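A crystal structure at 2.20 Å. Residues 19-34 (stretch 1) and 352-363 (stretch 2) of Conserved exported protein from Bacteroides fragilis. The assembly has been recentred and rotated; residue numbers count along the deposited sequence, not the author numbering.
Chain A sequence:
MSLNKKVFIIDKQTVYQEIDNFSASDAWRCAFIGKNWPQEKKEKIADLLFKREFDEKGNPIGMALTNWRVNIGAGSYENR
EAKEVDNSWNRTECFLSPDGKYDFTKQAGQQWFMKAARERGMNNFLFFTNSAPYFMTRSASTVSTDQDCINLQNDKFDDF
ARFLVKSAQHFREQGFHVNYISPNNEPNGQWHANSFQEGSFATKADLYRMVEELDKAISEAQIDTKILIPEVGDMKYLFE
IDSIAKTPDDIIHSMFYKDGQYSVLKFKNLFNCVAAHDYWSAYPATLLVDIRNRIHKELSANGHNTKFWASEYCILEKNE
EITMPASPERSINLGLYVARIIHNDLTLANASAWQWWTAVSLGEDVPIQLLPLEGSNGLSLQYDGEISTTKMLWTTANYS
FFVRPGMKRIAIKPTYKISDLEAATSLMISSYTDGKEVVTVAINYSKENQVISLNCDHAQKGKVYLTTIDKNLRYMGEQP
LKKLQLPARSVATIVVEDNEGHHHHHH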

# COMPACT_ATOMS: atom_id res chain seq x y z
N ILE A 19 2.20 3.00 -14.00
CA ILE A 19 2.52 2.90 -12.56
C ILE A 19 2.29 4.25 -11.87
O ILE A 19 2.78 5.28 -12.33
CB ILE A 19 3.98 2.45 -12.29
CG1 ILE A 19 4.34 1.15 -13.03
CG2 ILE A 19 4.24 2.31 -10.78
CD1 ILE A 19 3.60 -0.09 -12.51
N ASP A 20 1.52 4.22 -10.79
CA ASP A 20 1.31 5.40 -9.95
C ASP A 20 2.39 5.49 -8.86
O ASP A 20 3.09 6.47 -8.78
CB ASP A 20 -0.09 5.38 -9.31
CG ASP A 20 -1.22 5.51 -10.34
OD1 ASP A 20 -0.99 6.12 -11.40
OD2 ASP A 20 -2.33 5.01 -10.09
N ASN A 21 2.50 4.47 -8.01
CA ASN A 21 3.43 4.53 -6.85
C ASN A 21 3.61 3.19 -6.18
O ASN A 21 2.92 2.23 -6.50
CB ASN A 21 2.93 5.52 -5.78
CG ASN A 21 1.54 5.14 -5.21
OD1 ASN A 21 1.42 4.23 -4.38
ND2 ASN A 21 0.50 5.85 -5.64
N PHE A 22 4.55 3.17 -5.24
CA PHE A 22 4.61 2.16 -4.21
C PHE A 22 4.58 2.97 -2.92
O PHE A 22 5.13 4.07 -2.84
CB PHE A 22 5.91 1.35 -4.34
CG PHE A 22 5.92 0.43 -5.55
CD1 PHE A 22 5.52 -0.91 -5.43
CD2 PHE A 22 6.28 0.91 -6.80
CE1 PHE A 22 5.49 -1.74 -6.54
CE2 PHE A 22 6.25 0.10 -7.91
CZ PHE A 22 5.85 -1.24 -7.78
N SER A 23 3.91 2.44 -1.92
CA SER A 23 3.56 3.22 -0.79
C SER A 23 3.65 2.43 0.50
O SER A 23 3.87 1.23 0.47
CB SER A 23 2.15 3.77 -0.99
OG SER A 23 1.88 4.78 -0.04
N ALA A 24 3.52 3.13 1.62
CA ALA A 24 3.30 2.50 2.92
C ALA A 24 2.57 3.50 3.79
O ALA A 24 2.32 4.63 3.37
CB ALA A 24 4.63 2.06 3.56
N SER A 25 2.27 3.11 5.02
CA SER A 25 1.39 3.87 5.87
C SER A 25 2.12 4.37 7.13
O SER A 25 2.99 3.68 7.68
CB SER A 25 0.21 2.94 6.22
OG SER A 25 -0.75 3.60 6.99
N ASP A 26 1.77 5.57 7.57
CA ASP A 26 2.29 6.17 8.81
C ASP A 26 1.56 5.75 10.11
O ASP A 26 1.81 6.29 11.18
CB ASP A 26 2.27 7.69 8.67
CG ASP A 26 0.91 8.31 8.97
OD1 ASP A 26 -0.10 7.58 9.10
OD2 ASP A 26 0.87 9.55 9.10
N ALA A 27 0.63 4.80 10.00
CA ALA A 27 -0.39 4.63 11.05
C ALA A 27 0.23 4.21 12.40
O ALA A 27 1.19 3.40 12.43
CB ALA A 27 -1.41 3.64 10.62
N TRP A 28 -0.30 4.79 13.48
CA TRP A 28 -0.03 4.36 14.85
C TRP A 28 1.34 4.74 15.38
O TRP A 28 1.43 5.50 16.33
CB TRP A 28 -0.27 2.87 15.03
CG TRP A 28 -1.66 2.43 14.70
CD1 TRP A 28 -2.80 3.21 14.59
CD2 TRP A 28 -2.08 1.08 14.43
NE1 TRP A 28 -3.88 2.41 14.27
CE2 TRP A 28 -3.46 1.11 14.17
CE3 TRP A 28 -1.41 -0.15 14.42
CZ2 TRP A 28 -4.18 -0.04 13.87
CZ3 TRP A 28 -2.15 -1.31 14.14
CH2 TRP A 28 -3.51 -1.24 13.87
N ARG A 29 2.40 4.26 14.72
CA ARG A 29 3.76 4.33 15.26
C ARG A 29 4.58 5.56 14.90
O ARG A 29 5.37 6.04 15.71
CB ARG A 29 4.49 2.99 14.97
CG ARG A 29 3.64 1.87 15.56
CD ARG A 29 4.22 0.52 15.46
NE ARG A 29 3.81 -0.21 14.27
CZ ARG A 29 2.81 -1.08 14.18
NH1 ARG A 29 2.00 -1.34 15.19
NH2 ARG A 29 2.63 -1.68 13.03
N CYS A 30 4.36 6.08 13.70
CA CYS A 30 5.09 7.24 13.21
C CYS A 30 4.82 8.50 14.02
O CYS A 30 5.69 9.40 14.11
CB CYS A 30 4.81 7.44 11.71
SG CYS A 30 5.63 6.13 10.73
N ALA A 31 3.64 8.57 14.62
CA ALA A 31 3.36 9.67 15.56
C ALA A 31 4.40 9.67 16.70
O ALA A 31 4.84 10.74 17.14
CB ALA A 31 1.93 9.57 16.12
N PHE A 32 4.80 8.48 17.16
CA PHE A 32 5.75 8.40 18.26
C PHE A 32 7.17 8.62 17.78
O PHE A 32 7.89 9.41 18.35
CB PHE A 32 5.62 7.08 19.02
CG PHE A 32 4.33 6.96 19.75
CD1 PHE A 32 4.17 7.55 21.00
CD2 PHE A 32 3.23 6.31 19.15
CE1 PHE A 32 2.94 7.47 21.68
CE2 PHE A 32 2.02 6.21 19.83
CZ PHE A 32 1.88 6.79 21.09
N ILE A 33 7.53 7.96 16.69
CA ILE A 33 8.86 8.06 16.14
C ILE A 33 9.18 9.48 15.70
O ILE A 33 10.27 9.99 15.98
CB ILE A 33 9.05 7.08 14.98
CG1 ILE A 33 9.02 5.64 15.49
CG2 ILE A 33 10.38 7.37 14.23
CD1 ILE A 33 9.04 4.60 14.37
N GLY A 34 8.25 10.11 15.00
CA GLY A 34 8.49 11.44 14.49
C GLY A 34 8.58 12.49 15.56
O GLY A 34 9.18 13.55 15.36
N SER A 352 -2.05 -0.39 -10.57
CA SER A 352 -1.17 0.78 -10.76
C SER A 352 -0.37 1.21 -9.53
O SER A 352 0.47 2.11 -9.63
CB SER A 352 -1.94 1.98 -11.34
OG SER A 352 -2.23 1.77 -12.72
N ALA A 353 -0.65 0.62 -8.37
CA ALA A 353 0.06 0.93 -7.12
C ALA A 353 0.02 -0.30 -6.25
O ALA A 353 -0.93 -1.08 -6.35
CB ALA A 353 -0.57 2.09 -6.39
N TRP A 354 1.06 -0.46 -5.42
CA TRP A 354 1.10 -1.50 -4.37
C TRP A 354 1.51 -0.82 -3.06
O TRP A 354 2.53 -0.13 -3.02
CB TRP A 354 2.06 -2.64 -4.74
CG TRP A 354 1.79 -3.84 -3.91
CD1 TRP A 354 0.94 -4.87 -4.20
CD2 TRP A 354 2.32 -4.12 -2.59
NE1 TRP A 354 0.92 -5.78 -3.17
CE2 TRP A 354 1.74 -5.33 -2.16
CE3 TRP A 354 3.21 -3.44 -1.73
CZ2 TRP A 354 2.05 -5.90 -0.91
CZ3 TRP A 354 3.50 -4.00 -0.49
CH2 TRP A 354 2.92 -5.23 -0.10
N GLN A 355 0.72 -1.00 -2.00
CA GLN A 355 0.92 -0.22 -0.77
C GLN A 355 0.95 -1.10 0.48
O GLN A 355 0.05 -1.92 0.71
CB GLN A 355 -0.15 0.87 -0.64
CG GLN A 355 -0.50 1.56 -1.99
CD GLN A 355 -1.34 2.79 -1.83
OE1 GLN A 355 -2.39 2.74 -1.20
NE2 GLN A 355 -0.88 3.91 -2.40
N TRP A 356 2.02 -0.95 1.25
CA TRP A 356 2.13 -1.57 2.58
C TRP A 356 1.13 -0.97 3.55
O TRP A 356 0.68 0.16 3.36
CB TRP A 356 3.55 -1.35 3.17
CG TRP A 356 4.54 -2.27 2.65
CD1 TRP A 356 5.49 -2.01 1.68
CD2 TRP A 356 4.73 -3.63 3.05
NE1 TRP A 356 6.26 -3.13 1.47
CE2 TRP A 356 5.81 -4.14 2.29
CE3 TRP A 356 4.08 -4.47 3.97
CZ2 TRP A 356 6.25 -5.46 2.42
CZ3 TRP A 356 4.52 -5.78 4.10
CH2 TRP A 356 5.60 -6.26 3.35
N TRP A 357 0.81 -1.72 4.60
CA TRP A 357 0.26 -1.17 5.82
C TRP A 357 1.42 -0.41 6.53
O TRP A 357 2.28 0.22 5.87
CB TRP A 357 -0.39 -2.32 6.64
CG TRP A 357 -0.93 -2.02 8.01
CD1 TRP A 357 -0.68 -2.74 9.14
CD2 TRP A 357 -1.77 -0.92 8.43
NE1 TRP A 357 -1.32 -2.18 10.22
CE2 TRP A 357 -1.98 -1.05 9.81
CE3 TRP A 357 -2.34 0.18 7.76
CZ2 TRP A 357 -2.75 -0.15 10.56
CZ3 TRP A 357 -3.11 1.08 8.49
CH2 TRP A 357 -3.30 0.91 9.89
N THR A 358 1.46 -0.41 7.85
CA THR A 358 2.50 0.37 8.56
C THR A 358 3.94 0.05 8.05
O THR A 358 4.31 -1.12 7.96
CB THR A 358 2.44 0.10 10.05
OG1 THR A 358 2.64 -1.30 10.26
CG2 THR A 358 1.06 0.52 10.66
N ALA A 359 4.71 1.08 7.70
CA ALA A 359 6.12 0.93 7.34
C ALA A 359 6.97 0.27 8.48
O ALA A 359 7.95 -0.44 8.21
CB ALA A 359 6.69 2.28 6.99
N VAL A 360 6.58 0.50 9.73
CA VAL A 360 7.30 -0.02 10.89
C VAL A 360 6.35 -0.83 11.76
O VAL A 360 5.10 -0.65 11.72
CB VAL A 360 8.00 1.10 11.72
CG1 VAL A 360 8.95 1.92 10.86
CG2 VAL A 360 6.96 2.03 12.34
N SER A 361 6.94 -1.76 12.50
CA SER A 361 6.19 -2.74 13.27
C SER A 361 7.13 -3.31 14.30
O SER A 361 8.35 -3.27 14.13
CB SER A 361 5.70 -3.88 12.36
OG SER A 361 4.98 -4.87 13.11
N LEU A 362 6.55 -3.86 15.37
CA LEU A 362 7.33 -4.58 16.37
C LEU A 362 7.57 -6.02 15.92
O LEU A 362 8.45 -6.68 16.45
CB LEU A 362 6.63 -4.55 17.73
CG LEU A 362 6.85 -3.32 18.61
CD1 LEU A 362 6.35 -2.03 17.99
CD2 LEU A 362 6.10 -3.57 19.88
N GLY A 363 6.79 -6.48 14.95
CA GLY A 363 6.86 -7.87 14.46
C GLY A 363 7.67 -7.91 13.18
O GLY A 363 8.16 -6.87 12.73

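Residues 19–34 and 352–363 lie more than 300 residues apart in sequence, yet they bury 1008 Å² between them. Arg-29, Trp-357 and Ser-352 contribute the largest areas.

Ser-352 stands at the beginning of the pairing. Its carbonyl O accepts a short hydrogen bond from Asp-20 N (2.6 Å), while its CB packs 3.3 Å from Asp-20 OD2. From here strands 21–25 and 353–356 run parallel, their axes at 19°. Trp-354 is held through both its backbone N and its backbone O: its N donates a weak hydrogen bond to Asn-21 O (3.4 Å), and its O receives Ser-23 N (3.1 Å). Trp-356 N then reaches Ser-23 O at 3.0 Å. Asn-21, Ser-23, Ala-353 and Gln-355 share one face of the sheet, where Gln-355 NE2 donates to Asn-21 OD1 (3.1 Å), so that two buried amides satisfy part of each other's polarity. On the other face Phe-22 CD1 rests 3.9 Å from Trp-354 CB.

Between Ser-23 and Ser-25 a beta bulge shifts the register by one residue. Ser-25 N consequently bonds to Trp-357 O (3.0 Å), and Ser-25 O accepts from Ala-359 N (3.1 Å). The small side chain of Ala-24 permits close packing here, with its CB 3.6 Å from Trp-356 CB and 4.0 Å from Ala-359 CB.

At 357 the second chain turns a corner. The CA-to-CB bond of Trp-357 points away from the first stretch, but with chi1 in the t well the indole comes back to it. Its CH2 lies 3.4 Å from Ala-27 CB, a methyl group that lets the ring approach closely. The edge of its six-membered ring meets the face of Trp-28, with centroids 5.0 Å apart and planes at 88°; the nearest atoms, Trp-357 CZ2 and Trp-28 CH2, are 3.6 Å apart. The broad indole thus packs against the loop that follows the first strand.

Arg-29 closes the far end and covers the most surface of all. Its guanidinium presents its edge to Val-360 O, which accepts from both Arg-29 NE (2.9 Å) and Arg-29 NH2 (3.0 Å). A long side chain with several donors suits this place, since the CA atoms of Arg-29 and Val-360 are 7.1 Å apart. Thr-358 OG1 also donates to Val-360 O (2.9 Å) and sits 2.8 Å from Arg-29 NH2, gathering the polar groups around one carbonyl. Beside them, Val-360 CG2 packs against Arg-29 CB (3.7 Å) and Ile-33 CD1 (3.9 Å), extending the contact to the helix with branched aliphatic side chains.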